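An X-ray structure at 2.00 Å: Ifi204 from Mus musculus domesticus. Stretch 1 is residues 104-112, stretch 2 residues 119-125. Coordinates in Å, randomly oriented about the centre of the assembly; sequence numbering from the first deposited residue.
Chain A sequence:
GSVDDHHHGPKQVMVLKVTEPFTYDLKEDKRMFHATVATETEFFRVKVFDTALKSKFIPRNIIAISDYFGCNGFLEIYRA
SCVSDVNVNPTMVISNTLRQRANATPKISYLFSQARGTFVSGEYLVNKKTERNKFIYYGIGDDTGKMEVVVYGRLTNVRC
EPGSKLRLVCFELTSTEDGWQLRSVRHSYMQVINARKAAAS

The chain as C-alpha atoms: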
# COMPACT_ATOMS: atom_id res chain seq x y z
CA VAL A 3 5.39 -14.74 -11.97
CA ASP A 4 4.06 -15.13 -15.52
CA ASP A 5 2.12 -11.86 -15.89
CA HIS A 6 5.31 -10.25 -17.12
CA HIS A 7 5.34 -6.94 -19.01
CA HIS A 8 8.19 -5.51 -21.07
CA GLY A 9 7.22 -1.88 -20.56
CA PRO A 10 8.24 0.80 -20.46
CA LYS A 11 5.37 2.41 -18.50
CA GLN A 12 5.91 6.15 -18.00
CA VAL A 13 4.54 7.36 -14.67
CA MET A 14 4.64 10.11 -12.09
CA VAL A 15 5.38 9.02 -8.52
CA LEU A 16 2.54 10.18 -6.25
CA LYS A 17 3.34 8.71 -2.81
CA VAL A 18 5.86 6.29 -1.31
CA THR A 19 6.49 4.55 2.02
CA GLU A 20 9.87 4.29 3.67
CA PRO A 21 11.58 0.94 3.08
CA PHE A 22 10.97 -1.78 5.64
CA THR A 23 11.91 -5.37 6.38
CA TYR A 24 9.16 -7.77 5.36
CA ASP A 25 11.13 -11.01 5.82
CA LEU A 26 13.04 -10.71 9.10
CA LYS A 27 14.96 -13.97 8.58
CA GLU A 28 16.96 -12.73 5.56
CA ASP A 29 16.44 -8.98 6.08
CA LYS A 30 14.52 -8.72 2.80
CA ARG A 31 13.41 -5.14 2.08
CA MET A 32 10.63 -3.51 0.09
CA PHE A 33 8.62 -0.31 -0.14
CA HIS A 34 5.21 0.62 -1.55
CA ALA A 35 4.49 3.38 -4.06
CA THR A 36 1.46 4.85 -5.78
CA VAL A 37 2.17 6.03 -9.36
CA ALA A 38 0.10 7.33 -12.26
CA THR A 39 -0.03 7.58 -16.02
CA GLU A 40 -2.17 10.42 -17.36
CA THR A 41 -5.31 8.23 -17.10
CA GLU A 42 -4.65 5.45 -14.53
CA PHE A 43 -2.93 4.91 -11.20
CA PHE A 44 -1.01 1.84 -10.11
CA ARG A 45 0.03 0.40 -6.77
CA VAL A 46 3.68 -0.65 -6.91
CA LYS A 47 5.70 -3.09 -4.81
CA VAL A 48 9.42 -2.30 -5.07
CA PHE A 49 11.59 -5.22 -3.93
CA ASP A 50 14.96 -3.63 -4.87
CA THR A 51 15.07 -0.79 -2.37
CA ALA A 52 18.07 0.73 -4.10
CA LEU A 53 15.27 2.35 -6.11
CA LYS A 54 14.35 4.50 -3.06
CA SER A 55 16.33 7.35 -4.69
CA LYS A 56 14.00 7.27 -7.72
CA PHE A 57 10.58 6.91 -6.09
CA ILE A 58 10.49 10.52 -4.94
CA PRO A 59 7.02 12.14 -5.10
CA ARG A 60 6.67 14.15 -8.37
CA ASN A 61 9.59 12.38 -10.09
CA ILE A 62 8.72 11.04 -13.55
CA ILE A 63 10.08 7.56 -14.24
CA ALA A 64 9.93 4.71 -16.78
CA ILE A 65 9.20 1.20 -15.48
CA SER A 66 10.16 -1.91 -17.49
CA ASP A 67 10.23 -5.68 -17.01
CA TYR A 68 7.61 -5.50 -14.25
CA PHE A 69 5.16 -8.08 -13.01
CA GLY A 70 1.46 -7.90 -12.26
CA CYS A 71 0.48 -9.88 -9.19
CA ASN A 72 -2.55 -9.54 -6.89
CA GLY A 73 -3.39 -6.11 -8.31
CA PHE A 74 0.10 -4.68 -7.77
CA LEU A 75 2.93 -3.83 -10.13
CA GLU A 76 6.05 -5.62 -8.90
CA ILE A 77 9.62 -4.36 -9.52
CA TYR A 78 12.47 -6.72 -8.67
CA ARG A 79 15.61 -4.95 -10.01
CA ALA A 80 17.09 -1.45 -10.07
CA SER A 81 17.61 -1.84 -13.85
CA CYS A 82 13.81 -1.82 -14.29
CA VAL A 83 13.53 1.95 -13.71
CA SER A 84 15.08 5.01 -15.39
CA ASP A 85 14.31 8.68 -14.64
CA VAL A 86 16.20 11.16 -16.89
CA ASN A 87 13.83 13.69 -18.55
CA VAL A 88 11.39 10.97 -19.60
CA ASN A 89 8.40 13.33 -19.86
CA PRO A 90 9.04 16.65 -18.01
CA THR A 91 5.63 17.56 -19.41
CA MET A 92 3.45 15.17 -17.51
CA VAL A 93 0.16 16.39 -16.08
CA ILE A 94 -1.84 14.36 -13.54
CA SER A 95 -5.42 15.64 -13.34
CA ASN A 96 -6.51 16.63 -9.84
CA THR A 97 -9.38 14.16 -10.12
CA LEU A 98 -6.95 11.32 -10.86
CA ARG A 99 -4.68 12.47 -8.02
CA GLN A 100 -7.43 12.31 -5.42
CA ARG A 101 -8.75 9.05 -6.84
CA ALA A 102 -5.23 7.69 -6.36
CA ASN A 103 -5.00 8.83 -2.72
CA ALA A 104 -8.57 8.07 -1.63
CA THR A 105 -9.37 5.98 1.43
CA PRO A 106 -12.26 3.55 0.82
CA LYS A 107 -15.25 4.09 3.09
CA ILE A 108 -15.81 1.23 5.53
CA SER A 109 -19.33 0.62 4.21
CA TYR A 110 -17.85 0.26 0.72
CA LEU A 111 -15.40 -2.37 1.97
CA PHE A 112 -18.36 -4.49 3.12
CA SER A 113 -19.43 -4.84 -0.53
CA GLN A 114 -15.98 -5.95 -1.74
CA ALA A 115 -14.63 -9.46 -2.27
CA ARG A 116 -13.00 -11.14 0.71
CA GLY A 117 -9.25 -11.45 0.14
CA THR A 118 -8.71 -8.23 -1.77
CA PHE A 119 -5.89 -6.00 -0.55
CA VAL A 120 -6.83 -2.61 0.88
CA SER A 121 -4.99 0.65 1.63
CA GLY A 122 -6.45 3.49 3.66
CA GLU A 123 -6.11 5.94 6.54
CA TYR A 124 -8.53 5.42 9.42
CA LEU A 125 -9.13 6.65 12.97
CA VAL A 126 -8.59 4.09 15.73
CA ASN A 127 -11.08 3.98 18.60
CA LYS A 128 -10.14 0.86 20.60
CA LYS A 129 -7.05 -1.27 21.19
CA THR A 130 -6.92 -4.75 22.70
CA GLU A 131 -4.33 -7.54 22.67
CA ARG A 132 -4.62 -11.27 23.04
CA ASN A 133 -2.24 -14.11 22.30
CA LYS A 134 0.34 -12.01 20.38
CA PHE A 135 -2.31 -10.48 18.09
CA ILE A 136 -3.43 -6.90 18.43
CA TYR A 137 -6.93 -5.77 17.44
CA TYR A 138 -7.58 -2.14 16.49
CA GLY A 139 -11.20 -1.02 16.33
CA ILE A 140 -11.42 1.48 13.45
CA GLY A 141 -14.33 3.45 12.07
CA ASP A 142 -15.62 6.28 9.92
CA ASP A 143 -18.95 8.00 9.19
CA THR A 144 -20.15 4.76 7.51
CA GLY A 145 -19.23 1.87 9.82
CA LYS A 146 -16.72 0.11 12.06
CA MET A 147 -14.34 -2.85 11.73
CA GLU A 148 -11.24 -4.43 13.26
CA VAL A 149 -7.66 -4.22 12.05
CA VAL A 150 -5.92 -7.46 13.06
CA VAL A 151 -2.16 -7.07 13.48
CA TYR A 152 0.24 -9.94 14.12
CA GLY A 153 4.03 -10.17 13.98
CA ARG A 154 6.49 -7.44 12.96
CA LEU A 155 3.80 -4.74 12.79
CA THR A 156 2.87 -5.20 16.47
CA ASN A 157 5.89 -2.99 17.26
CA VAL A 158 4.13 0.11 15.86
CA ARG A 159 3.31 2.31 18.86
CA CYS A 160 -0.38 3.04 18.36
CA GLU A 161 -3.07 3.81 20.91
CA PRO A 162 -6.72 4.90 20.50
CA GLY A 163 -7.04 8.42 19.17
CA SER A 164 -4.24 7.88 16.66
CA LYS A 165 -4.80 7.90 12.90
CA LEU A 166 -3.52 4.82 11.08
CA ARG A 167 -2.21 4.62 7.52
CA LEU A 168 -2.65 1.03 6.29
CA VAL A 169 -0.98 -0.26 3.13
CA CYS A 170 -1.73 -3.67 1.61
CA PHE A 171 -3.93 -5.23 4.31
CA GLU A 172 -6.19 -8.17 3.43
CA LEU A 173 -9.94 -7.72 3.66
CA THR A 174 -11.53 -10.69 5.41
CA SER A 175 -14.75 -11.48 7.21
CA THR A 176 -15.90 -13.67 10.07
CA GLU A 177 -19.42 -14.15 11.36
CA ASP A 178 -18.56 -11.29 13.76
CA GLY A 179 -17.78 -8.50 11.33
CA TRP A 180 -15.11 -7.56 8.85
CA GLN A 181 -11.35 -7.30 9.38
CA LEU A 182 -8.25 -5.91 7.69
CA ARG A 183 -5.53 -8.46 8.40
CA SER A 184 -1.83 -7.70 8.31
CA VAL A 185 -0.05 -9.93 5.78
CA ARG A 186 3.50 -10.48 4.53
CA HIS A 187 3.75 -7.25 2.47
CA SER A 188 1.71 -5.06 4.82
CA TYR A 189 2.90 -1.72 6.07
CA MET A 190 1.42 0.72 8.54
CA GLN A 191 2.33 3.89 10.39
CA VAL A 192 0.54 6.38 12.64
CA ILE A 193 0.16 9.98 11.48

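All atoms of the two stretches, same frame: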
# COMPACT_ATOMS: atom_id res chain seq x y z
N ALA A 104 -7.34 8.14 -2.39
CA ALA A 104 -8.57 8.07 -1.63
C ALA A 104 -8.56 6.87 -0.69
O ALA A 104 -8.03 5.80 -1.02
CB ALA A 104 -9.78 8.00 -2.55
N THR A 105 -9.13 7.06 0.48
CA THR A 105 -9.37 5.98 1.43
C THR A 105 -10.76 5.42 1.22
O THR A 105 -11.74 6.18 1.22
CB THR A 105 -9.21 6.49 2.86
OG1 THR A 105 -7.82 6.61 3.18
CG2 THR A 105 -9.87 5.52 3.83
N PRO A 106 -10.91 4.11 1.00
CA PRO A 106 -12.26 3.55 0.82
C PRO A 106 -13.09 3.71 2.09
O PRO A 106 -12.58 3.56 3.21
CB PRO A 106 -11.99 2.06 0.51
CG PRO A 106 -10.51 1.92 0.36
CD PRO A 106 -9.87 3.08 1.02
N LYS A 107 -14.37 4.03 1.92
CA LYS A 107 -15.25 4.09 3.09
C LYS A 107 -15.54 2.68 3.59
O LYS A 107 -15.64 1.72 2.82
CB LYS A 107 -16.55 4.83 2.77
CG LYS A 107 -16.33 6.30 2.36
CD LYS A 107 -17.00 7.27 3.32
CE LYS A 107 -16.23 8.59 3.43
NZ LYS A 107 -17.00 9.64 4.15
N ILE A 108 -15.63 2.54 4.92
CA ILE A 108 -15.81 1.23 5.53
C ILE A 108 -17.02 0.51 4.96
O ILE A 108 -16.96 -0.69 4.65
CB ILE A 108 -15.89 1.37 7.06
CG1 ILE A 108 -14.52 1.81 7.61
CG2 ILE A 108 -16.39 0.08 7.72
CD1 ILE A 108 -14.33 1.54 9.08
N SER A 109 -18.13 1.23 4.77
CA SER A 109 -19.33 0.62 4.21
C SER A 109 -19.04 0.06 2.82
O SER A 109 -19.58 -0.98 2.44
CB SER A 109 -20.48 1.63 4.14
OG SER A 109 -20.09 2.80 3.45
N TYR A 110 -18.19 0.74 2.06
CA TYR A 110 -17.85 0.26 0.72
C TYR A 110 -17.02 -1.01 0.78
O TYR A 110 -17.12 -1.86 -0.11
CB TYR A 110 -17.11 1.35 -0.06
CG TYR A 110 -16.64 0.91 -1.42
CD1 TYR A 110 -17.53 0.80 -2.48
CD2 TYR A 110 -15.32 0.59 -1.64
CE1 TYR A 110 -17.10 0.39 -3.73
CE2 TYR A 110 -14.88 0.18 -2.88
CZ TYR A 110 -15.77 0.08 -3.92
OH TYR A 110 -15.33 -0.33 -5.17
N LEU A 111 -16.18 -1.15 1.82
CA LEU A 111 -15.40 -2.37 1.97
C LEU A 111 -16.30 -3.57 2.22
O LEU A 111 -15.95 -4.69 1.81
CB LEU A 111 -14.41 -2.22 3.11
CG LEU A 111 -13.24 -1.28 2.86
CD1 LEU A 111 -12.21 -1.45 3.96
CD2 LEU A 111 -12.62 -1.57 1.51
N PHE A 112 -17.46 -3.37 2.86
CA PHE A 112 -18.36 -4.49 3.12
C PHE A 112 -18.89 -5.11 1.84
O PHE A 112 -19.25 -6.29 1.82
CB PHE A 112 -19.52 -4.03 4.01
CG PHE A 112 -19.11 -3.58 5.38
CD1 PHE A 112 -17.90 -3.99 5.93
CD2 PHE A 112 -19.93 -2.76 6.13
CE1 PHE A 112 -17.52 -3.58 7.20
CE2 PHE A 112 -19.55 -2.35 7.41
CZ PHE A 112 -18.35 -2.76 7.94
N PHE A 119 -6.83 -6.78 -1.34
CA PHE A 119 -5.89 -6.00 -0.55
C PHE A 119 -6.28 -4.52 -0.55
O PHE A 119 -6.66 -3.96 -1.58
CB PHE A 119 -4.48 -6.21 -1.07
CG PHE A 119 -4.07 -7.66 -1.06
CD1 PHE A 119 -3.69 -8.28 0.12
CD2 PHE A 119 -4.14 -8.42 -2.21
CE1 PHE A 119 -3.34 -9.62 0.15
CE2 PHE A 119 -3.78 -9.75 -2.20
CZ PHE A 119 -3.38 -10.36 -1.01
N VAL A 120 -6.22 -3.91 0.62
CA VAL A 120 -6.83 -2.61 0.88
C VAL A 120 -5.77 -1.68 1.46
O VAL A 120 -4.89 -2.12 2.22
CB VAL A 120 -8.04 -2.75 1.85
CG1 VAL A 120 -8.57 -1.38 2.27
CG2 VAL A 120 -9.14 -3.57 1.20
N SER A 121 -5.84 -0.40 1.10
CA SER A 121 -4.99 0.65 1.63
C SER A 121 -5.89 1.80 2.05
O SER A 121 -6.88 2.09 1.37
CB SER A 121 -3.99 1.15 0.58
OG SER A 121 -2.88 0.28 0.47
N GLY A 122 -5.57 2.45 3.16
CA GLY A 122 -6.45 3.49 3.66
C GLY A 122 -5.94 4.06 4.97
O GLY A 122 -5.12 3.44 5.66
N GLU A 123 -6.43 5.26 5.29
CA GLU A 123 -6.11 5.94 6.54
C GLU A 123 -7.38 6.04 7.37
O GLU A 123 -8.37 6.63 6.92
CB GLU A 123 -5.55 7.33 6.28
CG GLU A 123 -4.40 7.38 5.30
CD GLU A 123 -3.88 8.80 5.10
OE1 GLU A 123 -2.99 8.99 4.25
OE2 GLU A 123 -4.36 9.71 5.81
N TYR A 124 -7.34 5.50 8.58
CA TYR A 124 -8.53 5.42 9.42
C TYR A 124 -8.20 5.85 10.85
O TYR A 124 -7.05 5.78 11.30
CB TYR A 124 -9.10 4.00 9.43
CG TYR A 124 -9.47 3.48 8.07
CD1 TYR A 124 -10.68 3.81 7.48
CD2 TYR A 124 -8.58 2.70 7.34
CE1 TYR A 124 -11.02 3.35 6.22
CE2 TYR A 124 -8.90 2.23 6.07
CZ TYR A 124 -10.13 2.56 5.52
OH TYR A 124 -10.46 2.11 4.26
N LEU A 125 -9.23 6.30 11.55
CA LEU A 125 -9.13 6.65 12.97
C LEU A 125 -9.35 5.41 13.82
O LEU A 125 -10.30 4.65 13.58
CB LEU A 125 -10.16 7.72 13.34
CG LEU A 125 -9.94 9.13 12.78
CD1 LEU A 125 -10.69 9.33 11.47
CD2 LEU A 125 -10.36 10.18 13.81

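A short helix laid antiparallel to a strand often leaves their backbones too far apart to bond directly, and the segment leading into the helix then does much of the joining. Here the helix beginning at I108 runs at 170° to strand 119-125, with the axes 11.6 Å apart at their closest. The backbones draw together before the helix begins, where the CA atoms of T105 and G122 lie 4.4 Å apart. K107 occupies the N-cap position, and its O accepts a hydrogen bond from L111 N at 3.1 Å.

Two hydrogen bonds, each pairing a side chain with a backbone group, fasten the approach. E123 N donates to T105 OG1 at 2.9 Å and 165°, so a hydroxyl satisfies a strand amide. In the other bond, Y124 OH donates to P106 O at 2.8 Å, so a strand side chain reaches a backbone carbonyl just before the helix; the carbonyl lies at the edge of the ring, near its plane. G122 leaves room for this tyrosine: a CB there would fall 2.6 Å from Y124 CE2.

Apolar contacts complete the join, carbons with no polar group to offer packing against one another and away from water. T105 CG2 comes within 3.4 Å of Y124 CZ, and I108 CG1 sits 4.1 Å from Y124 CE1. Further along, L111 CD1 meets V120 CG1 at 4.0 Å, the same methyl that P106 CG approaches at 4.3 Å.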